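Long-range contacts in glycosyltransferase Gtf1 (Streptococcus gordonii, PDB 5E9T), which belongs to the GT-B class of glycosyltransferases, with two Rossmann-like domains and an added antiparallel beta-sheet domain: residues A[77-81]-A[123-127]; A[243-247]-A[285-289]. The protein carries 1 engineered substitution. All coordinates share one frame; numbering follows the deposited sequence.

Interaction 1 of 2, residues A[77-81]-A[123-127]; sequences TTVTL and DFVEH. Engineered in segment 123-127: Phe124 (natural residue Ser).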
ATOM      1  N   THR A  77     -32.424   1.751  22.440  1.00 26.60           N
ATOM      2  CA  THR A  77     -33.191   1.010  21.445  1.00 25.68           C
ATOM      3  C   THR A  77     -34.667   1.085  21.813  1.00 29.38           C
ATOM      4  O   THR A  77     -35.092   0.510  22.821  1.00 30.39           O
ATOM      5  CB  THR A  77     -32.717  -0.440  21.397  1.00 25.89           C
ATOM      6  OG1 THR A  77     -31.367  -0.494  20.919  1.00 28.90           O
ATOM      7  CG2 THR A  77     -33.611  -1.261  20.496  1.00 24.82           C
ATOM      8  N   THR A  78     -35.448   1.808  21.006  1.00 30.88           N
ATOM      9  CA  THR A  78     -36.889   1.890  21.189  1.00 31.78           C
ATOM     10  C   THR A  78     -37.721   1.147  20.148  1.00 31.73           C
ATOM     11  O   THR A  78     -38.944   1.072  20.308  1.00 34.94           O
ATOM     12  CB  THR A  78     -37.325   3.360  21.235  1.00 29.62           C
ATOM     13  OG1 THR A  78     -36.597   4.104  20.250  1.00 35.65           O
ATOM     14  CG2 THR A  78     -37.048   3.938  22.612  1.00 21.47           C
ATOM     15  N   VAL A  79     -37.113   0.597  19.093  1.00 28.34           N
ATOM     16  CA  VAL A  79     -37.901  -0.096  18.079  1.00 30.36           C
ATOM     17  C   VAL A  79     -38.536  -1.329  18.705  1.00 26.66           C
ATOM     18  O   VAL A  79     -37.899  -2.054  19.480  1.00 28.90           O
ATOM     19  CB  VAL A  79     -37.029  -0.459  16.865  1.00 37.01           C
ATOM     20  CG1 VAL A  79     -37.827  -1.263  15.851  1.00 34.81           C
ATOM     21  CG2 VAL A  79     -36.463   0.799  16.223  1.00 40.02           C
ATOM     22  N   THR A  80     -39.803  -1.576  18.375  1.00 27.53           N
ATOM     23  CA  THR A  80     -40.593  -2.581  19.067  1.00 28.40           C
ATOM     24  C   THR A  80     -40.964  -3.724  18.134  1.00 29.58           C
ATOM     25  O   THR A  80     -40.951  -3.589  16.907  1.00 35.00           O
ATOM     26  CB  THR A  80     -41.877  -1.990  19.661  1.00 30.27           C
ATOM     27  OG1 THR A  80     -42.803  -1.708  18.607  1.00 30.67           O
ATOM     28  CG2 THR A  80     -41.577  -0.712  20.417  1.00 32.68           C
ATOM     29  N   LEU A  81     -41.283  -4.863  18.755  1.00 30.06           N
ATOM     30  CA  LEU A  81     -41.726  -6.042  18.020  1.00 31.72           C
ATOM     31  C   LEU A  81     -42.819  -5.700  17.019  1.00 34.31           C
ATOM     32  O   LEU A  81     -42.799  -6.176  15.877  1.00 32.42           O
ATOM     33  CB  LEU A  81     -42.234  -7.093  19.003  1.00 31.84           C
ATOM     34  CG  LEU A  81     -41.189  -7.849  19.808  1.00 31.65           C
ATOM     35  CD1 LEU A  81     -41.770  -8.338  21.125  1.00 25.77           C
ATOM     36  CD2 LEU A  81     -40.761  -8.998  18.951  1.00 31.08           C
ATOM     37  N   ASP A 123     -40.912  -5.199  24.966  1.00 51.51           N
ATOM     38  CA  ASP A 123     -41.065  -5.485  23.541  1.00 54.16           C
ATOM     39  C   ASP A 123     -40.019  -4.814  22.644  1.00 49.48           C
ATOM     40  O   ASP A 123     -40.169  -4.847  21.418  1.00 54.63           O
ATOM     41  CB  ASP A 123     -42.481  -5.138  23.065  1.00 63.96           C
ATOM     42  CG  ASP A 123     -42.989  -3.830  23.618  1.00 77.93           C
ATOM     43  OD1 ASP A 123     -42.229  -3.099  24.222  1.00 87.63           O
ATOM     44  OD2 ASP A 123     -44.160  -3.535  23.444  1.00 82.22           O
ATOM     45  N   PHE A 124     -39.003  -4.159  23.208  1.00 36.74           N
ATOM     46  CA  PHE A 124     -37.988  -3.491  22.394  1.00 30.15           C
ATOM     47  C   PHE A 124     -37.050  -4.496  21.723  1.00 30.58           C
ATOM     48  O   PHE A 124     -36.665  -5.502  22.323  1.00 29.08           O
ATOM     49  CB  PHE A 124     -37.182  -2.518  23.251  1.00 25.88           C
ATOM     50  CG  PHE A 124     -38.018  -1.464  23.920  1.00 30.37           C
ATOM     51  CD1 PHE A 124     -38.615  -0.460  23.175  1.00 30.09           C
ATOM     52  CD2 PHE A 124     -38.200  -1.472  25.294  1.00 30.69           C
ATOM     53  CE1 PHE A 124     -39.382   0.513  23.786  1.00 27.65           C
ATOM     54  CE2 PHE A 124     -38.967  -0.501  25.910  1.00 27.81           C
ATOM     55  CZ  PHE A 124     -39.558   0.493  25.155  1.00 28.91           C
ATOM     56  N   VAL A 125     -36.660  -4.201  20.478  1.00 31.36           N
ATOM     57  CA  VAL A 125     -35.908  -5.127  19.625  1.00 31.96           C
ATOM     58  C   VAL A 125     -34.581  -4.492  19.229  1.00 35.70           C
ATOM     59  O   VAL A 125     -34.562  -3.455  18.553  1.00 42.73           O
ATOM     60  CB  VAL A 125     -36.696  -5.504  18.361  1.00 31.72           C
ATOM     61  CG1 VAL A 125     -36.088  -6.738  17.703  1.00 26.07           C
ATOM     62  CG2 VAL A 125     -38.154  -5.717  18.686  1.00 40.95           C
ATOM     63  N   GLU A 126     -33.473  -5.124  19.627  1.00 34.71           N
ATOM     64  CA  GLU A 126     -32.157  -4.648  19.204  1.00 35.48           C
ATOM     65  C   GLU A 126     -31.757  -5.160  17.821  1.00 32.69           C
ATOM     66  O   GLU A 126     -31.211  -4.396  17.019  1.00 33.17           O
ATOM     67  CB  GLU A 126     -31.104  -5.018  20.249  1.00 41.41           C
ATOM     68  CG  GLU A 126     -31.014  -4.012  21.393  1.00 48.63           C
ATOM     69  CD  GLU A 126     -30.020  -4.415  22.466  1.00 60.76           C
ATOM     70  OE1 GLU A 126     -29.629  -5.600  22.506  1.00 70.79           O
ATOM     71  OE2 GLU A 126     -29.630  -3.542  23.270  1.00 59.23           O
ATOM     72  N   HIS A 127     -32.004  -6.435  17.519  1.00 33.51           N
ATOM     73  CA  HIS A 127     -31.598  -7.013  16.240  1.00 32.58           C
ATOM     74  C   HIS A 127     -32.727  -7.845  15.650  1.00 32.30           C
ATOM     75  O   HIS A 127     -33.578  -8.371  16.373  1.00 36.08           O
ATOM     76  CB  HIS A 127     -30.372  -7.926  16.350  1.00 39.31           C
ATOM     77  CG  HIS A 127     -29.443  -7.573  17.466  1.00 52.98           C
ATOM     78  ND1 HIS A 127     -29.216  -8.419  18.530  1.00 56.48           N
ATOM     79  CD2 HIS A 127     -28.683  -6.476  17.681  1.00 67.69           C
ATOM     80  CE1 HIS A 127     -28.355  -7.854  19.351  1.00 62.68           C
ATOM     81  NE2 HIS A 127     -28.016  -6.677  18.858  1.00 67.04           N
TER
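Val79 and Leu81 meet Val125 and Asp123 through two backbone hydrogen bonds. Val125 N donates a hydrogen bond to Val79 O at 2.7 Å. Leu81 N donates a hydrogen bond to Asp123 O at 2.9 Å, with an N-H...O angle of 151°. Between them Thr80 and Phe124 form a single beta bridge, their CA atoms 4.3 Å apart. Each acceptor also receives a CA-H...O contact: Phe124 CA points to Val79 O, and Thr80 CA to Asp123 O. Phe124 is an engineered residue, Ser in the natural sequence. Its ring lies against the backbone of Thr78, and Thr78 O sits in the ring plane at the edge, 3.3 Å from CD1. Val125 puts CG1 anti to the backbone N (chi1 -164°), which leaves CG2 to pack on Leu81 CG at 3.9 Å. Leu81 also reaches Cys115 and Leu117 of strand 111-117. The hydroxyl of Thr77 finds its partners elsewhere, in Asn47 and the carbonyl of Phe142. That of Thr80 caps the start of helix 81-86 with a weak bond to Gln83 N. A classic beta bulge follows, where Glu126 and His127 pair with the single residue Tyr116. The contact thus joins the loop before helix 81-86 to the start of strand 125-132 in the extended beta-sheet domain. Its polar pairing is carried by main-chain groups, and the hydroxyls of Thr77 and Thr80 bond outside the two segments.

Interaction 2 of 2, residues A[243-247]-A[285-289]; sequences AEHFS and ILEQQ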
ATOM      1  N   ALA A 243      -2.054   1.522  34.369  1.00 32.86           N
ATOM      2  CA  ALA A 243      -1.556   0.376  35.121  1.00 27.99           C
ATOM      3  C   ALA A 243      -0.084   0.603  35.410  1.00 30.88           C
ATOM      4  O   ALA A 243       0.432   1.682  35.101  1.00 38.11           O
ATOM      5  CB  ALA A 243      -1.775  -0.927  34.348  1.00 24.37           C
ATOM      6  N   GLU A 244       0.611  -0.368  36.000  1.00 29.62           N
ATOM      7  CA  GLU A 244       2.053  -0.203  36.121  1.00 37.22           C
ATOM      8  C   GLU A 244       2.664  -0.205  34.729  1.00 41.36           C
ATOM      9  O   GLU A 244       2.375  -1.082  33.905  1.00 44.02           O
ATOM     10  CB  GLU A 244       2.691  -1.283  36.996  1.00 41.54           C
ATOM     11  CG  GLU A 244       4.226  -1.224  36.976  1.00 54.57           C
ATOM     12  CD  GLU A 244       4.815  -0.352  38.086  1.00 65.95           C
ATOM     13  OE1 GLU A 244       5.751  -0.797  38.766  1.00 71.80           O
ATOM     14  OE2 GLU A 244       4.354   0.783  38.266  1.00 64.51           O
ATOM     15  N   HIS A 245       3.505   0.791  34.474  1.00 36.35           N
ATOM     16  CA  HIS A 245       3.954   1.151  33.141  1.00 31.00           C
ATOM     17  C   HIS A 245       5.242   0.462  32.719  1.00 34.02           C
ATOM     18  O   HIS A 245       5.739   0.744  31.624  1.00 40.45           O
ATOM     19  CB  HIS A 245       4.153   2.660  33.073  1.00 33.17           C
ATOM     20  CG  HIS A 245       5.220   3.150  33.998  1.00 40.18           C
ATOM     21  ND1 HIS A 245       5.130   3.023  35.367  1.00 44.70           N
ATOM     22  CD2 HIS A 245       6.409   3.747  33.753  1.00 44.09           C
ATOM     23  CE1 HIS A 245       6.215   3.527  35.926  1.00 45.80           C
ATOM     24  NE2 HIS A 245       7.006   3.976  34.968  1.00 45.63           N
ATOM     25  N   PHE A 246       5.812  -0.409  33.546  1.00 35.88           N
ATOM     26  CA  PHE A 246       7.051  -1.059  33.145  1.00 40.18           C
ATOM     27  C   PHE A 246       7.188  -2.394  33.859  1.00 45.29           C
ATOM     28  O   PHE A 246       6.626  -2.597  34.938  1.00 56.97           O
ATOM     29  CB  PHE A 246       8.265  -0.164  33.428  1.00 40.15           C
ATOM     30  CG  PHE A 246       8.711  -0.172  34.861  1.00 43.91           C
ATOM     31  CD1 PHE A 246       8.015   0.538  35.825  1.00 44.29           C
ATOM     32  CD2 PHE A 246       9.851  -0.865  35.239  1.00 45.36           C
ATOM     33  CE1 PHE A 246       8.437   0.541  37.146  1.00 43.45           C
ATOM     34  CE2 PHE A 246      10.277  -0.861  36.554  1.00 43.56           C
ATOM     35  CZ  PHE A 246       9.568  -0.162  37.509  1.00 39.65           C
ATOM     36  N   SER A 247       7.939  -3.298  33.235  1.00 45.33           N
ATOM     37  CA  SER A 247       8.279  -4.586  33.831  1.00 56.21           C
ATOM     38  C   SER A 247       9.629  -4.448  34.522  1.00 61.65           C
ATOM     39  O   SER A 247      10.663  -4.301  33.862  1.00 67.89           O
ATOM     40  CB  SER A 247       8.315  -5.684  32.772  1.00 59.49           C
ATOM     41  OG  SER A 247       8.908  -6.864  33.288  1.00 55.33           O
ATOM     42  N   ILE A 285       8.187   8.005  39.975  1.00 53.84           N
ATOM     43  CA  ILE A 285       8.924   6.858  39.443  1.00 52.25           C
ATOM     44  C   ILE A 285       9.141   7.022  37.943  1.00 52.09           C
ATOM     45  O   ILE A 285      10.279   7.052  37.460  1.00 57.00           O
ATOM     46  CB  ILE A 285       8.200   5.540  39.767  1.00 51.71           C
ATOM     47  CG1 ILE A 285       8.056   5.372  41.278  1.00 54.41           C
ATOM     48  CG2 ILE A 285       8.974   4.362  39.194  1.00 45.80           C
ATOM     49  CD1 ILE A 285       9.378   5.390  42.020  1.00 59.44           C
ATOM     50  N   LEU A 286       8.049   7.163  37.187  1.00 50.90           N
ATOM     51  CA  LEU A 286       8.156   7.332  35.740  1.00 48.21           C
ATOM     52  C   LEU A 286       8.946   8.583  35.377  1.00 51.74           C
ATOM     53  O   LEU A 286       9.630   8.608  34.347  1.00 53.93           O
ATOM     54  CB  LEU A 286       6.757   7.381  35.122  1.00 42.26           C
ATOM     55  CG  LEU A 286       6.592   7.854  33.677  1.00 36.75           C
ATOM     56  CD1 LEU A 286       7.214   6.871  32.697  1.00 38.11           C
ATOM     57  CD2 LEU A 286       5.119   8.079  33.368  1.00 34.60           C
ATOM     58  N   GLU A 287       8.879   9.621  36.214  1.00 55.53           N
ATOM     59  CA  GLU A 287       9.608  10.854  35.931  1.00 60.77           C
ATOM     60  C   GLU A 287      11.110  10.608  35.840  1.00 60.92           C
ATOM     61  O   GLU A 287      11.783  11.169  34.967  1.00 63.39           O
ATOM     62  CB  GLU A 287       9.302  11.900  37.004  1.00 64.32           C
ATOM     63  CG  GLU A 287       9.676  13.318  36.633  1.00 71.27           C
ATOM     64  CD  GLU A 287       9.023  14.337  37.541  1.00 81.50           C
ATOM     65  OE1 GLU A 287       8.579  13.945  38.640  1.00 81.80           O
ATOM     66  OE2 GLU A 287       8.945  15.523  37.156  1.00 89.33           O
ATOM     67  N   GLN A 288      11.660   9.789  36.740  1.00 57.96           N
ATOM     68  CA  GLN A 288      13.102   9.562  36.723  1.00 61.48           C
ATOM     69  C   GLN A 288      13.507   8.497  35.710  1.00 62.34           C
ATOM     70  O   GLN A 288      14.528   8.636  35.038  1.00 65.62           O
ATOM     71  CB  GLN A 288      13.619   9.216  38.121  1.00 71.36           C
ATOM     72  CG  GLN A 288      13.297  10.282  39.151  1.00 83.45           C
ATOM     73  CD  GLN A 288      12.425   9.781  40.256  1.00 96.92           C
ATOM     74  OE1 GLN A 288      12.618   8.680  40.784  1.00 93.21           O
ATOM     75  NE2 GLN A 288      11.437  10.580  40.621  1.00109.10           N
ATOM     76  N   GLN A 289      12.737   7.417  35.601  1.00 59.36           N
ATOM     77  CA  GLN A 289      13.045   6.398  34.597  1.00 52.62           C
ATOM     78  C   GLN A 289      13.171   7.020  33.219  1.00 51.81           C
ATOM     79  O   GLN A 289      14.021   6.613  32.421  1.00 48.06           O
ATOM     80  CB  GLN A 289      11.975   5.295  34.584  1.00 45.02           C
ATOM     81  CG  GLN A 289      11.624   4.730  35.934  1.00 42.14           C
ATOM     82  CD  GLN A 289      10.524   3.693  35.838  1.00 44.78           C
ATOM     83  OE1 GLN A 289       9.359   3.992  36.085  1.00 50.75           O
ATOM     84  NE2 GLN A 289      10.891   2.458  35.512  1.00 40.78           N
TER
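The rings of His245 and Phe246 meet the end of Gln289 in different ways. Gln289 NE2 stands over the centre of the Phe246 ring, 3.2 Å above its plane, and Gln289 OE1 lies at the edge of the His245 imidazole. The amide is steep to both rings, its plane turned 78° from that of the imidazole. The two rings also touch each other. Phe246 CD1 lies over one face of the imidazole, nearer its border than its middle, while His245 ND1 is at the edge of the phenyl ring and in its plane.

His245 NE2 donates to Gln289 OE1 at 2.6 Å. The bond is bent, with an N-H...O angle of 134°, and the donor stands out of the carbonyl plane. Gln289 is extended beyond CG, which carries its amide from the helix to the two rings. Leu286 adds an apolar wall beside the histidine: its CD1 comes 3.4 Å from His245 CD2, and its CB also approaches NE2. Ile285 CG2 makes a looser contact with Phe246 CE1 at 4.4 Å.

Around this site, Trp258 of strand 257-258 touches His245, Phe246 and Leu286. Tyr427 touches His245 and Ile285. The neighbouring Glu244 turns to other partners, in a salt bridge with Arg426 and a hydrogen bond to Tyr427 OH.

The contact joins the segment after strand 236-241 to helix 280-293 of the same Rossmann-like domain. One glutamine amide serves both rings, its oxygen as hydrogen-bond acceptor for the imidazole and its nitrogen packed on the phenyl face. The imidazole bond would probably fix the rotation of this amide and so keep its nitrogen over the phenyl ring.

From the N terminus, the chain first forms strands 3-7, 35-39 and 62-64 of the seven-stranded parallel sheet. Interaction 1 then closes a loop that includes helix 81-86 and the first three strands of the antiparallel sheet. The chain completes that sheet and returns to the parallel one through strands 215-218 and 236-241. Interaction 2 next closes a loop holding strands 257-258 and 274-277 and helix 260-267. The two loops follow in series and neither nest nor cross. The centres of interactions 1 and 2 lie about 47 Å apart. Interaction 1 ties the loop before helix 81-86 to the antiparallel sheet; interaction 2 ties the segment after strand 236-241 to helix 280-293 within the Rossmann-like domain.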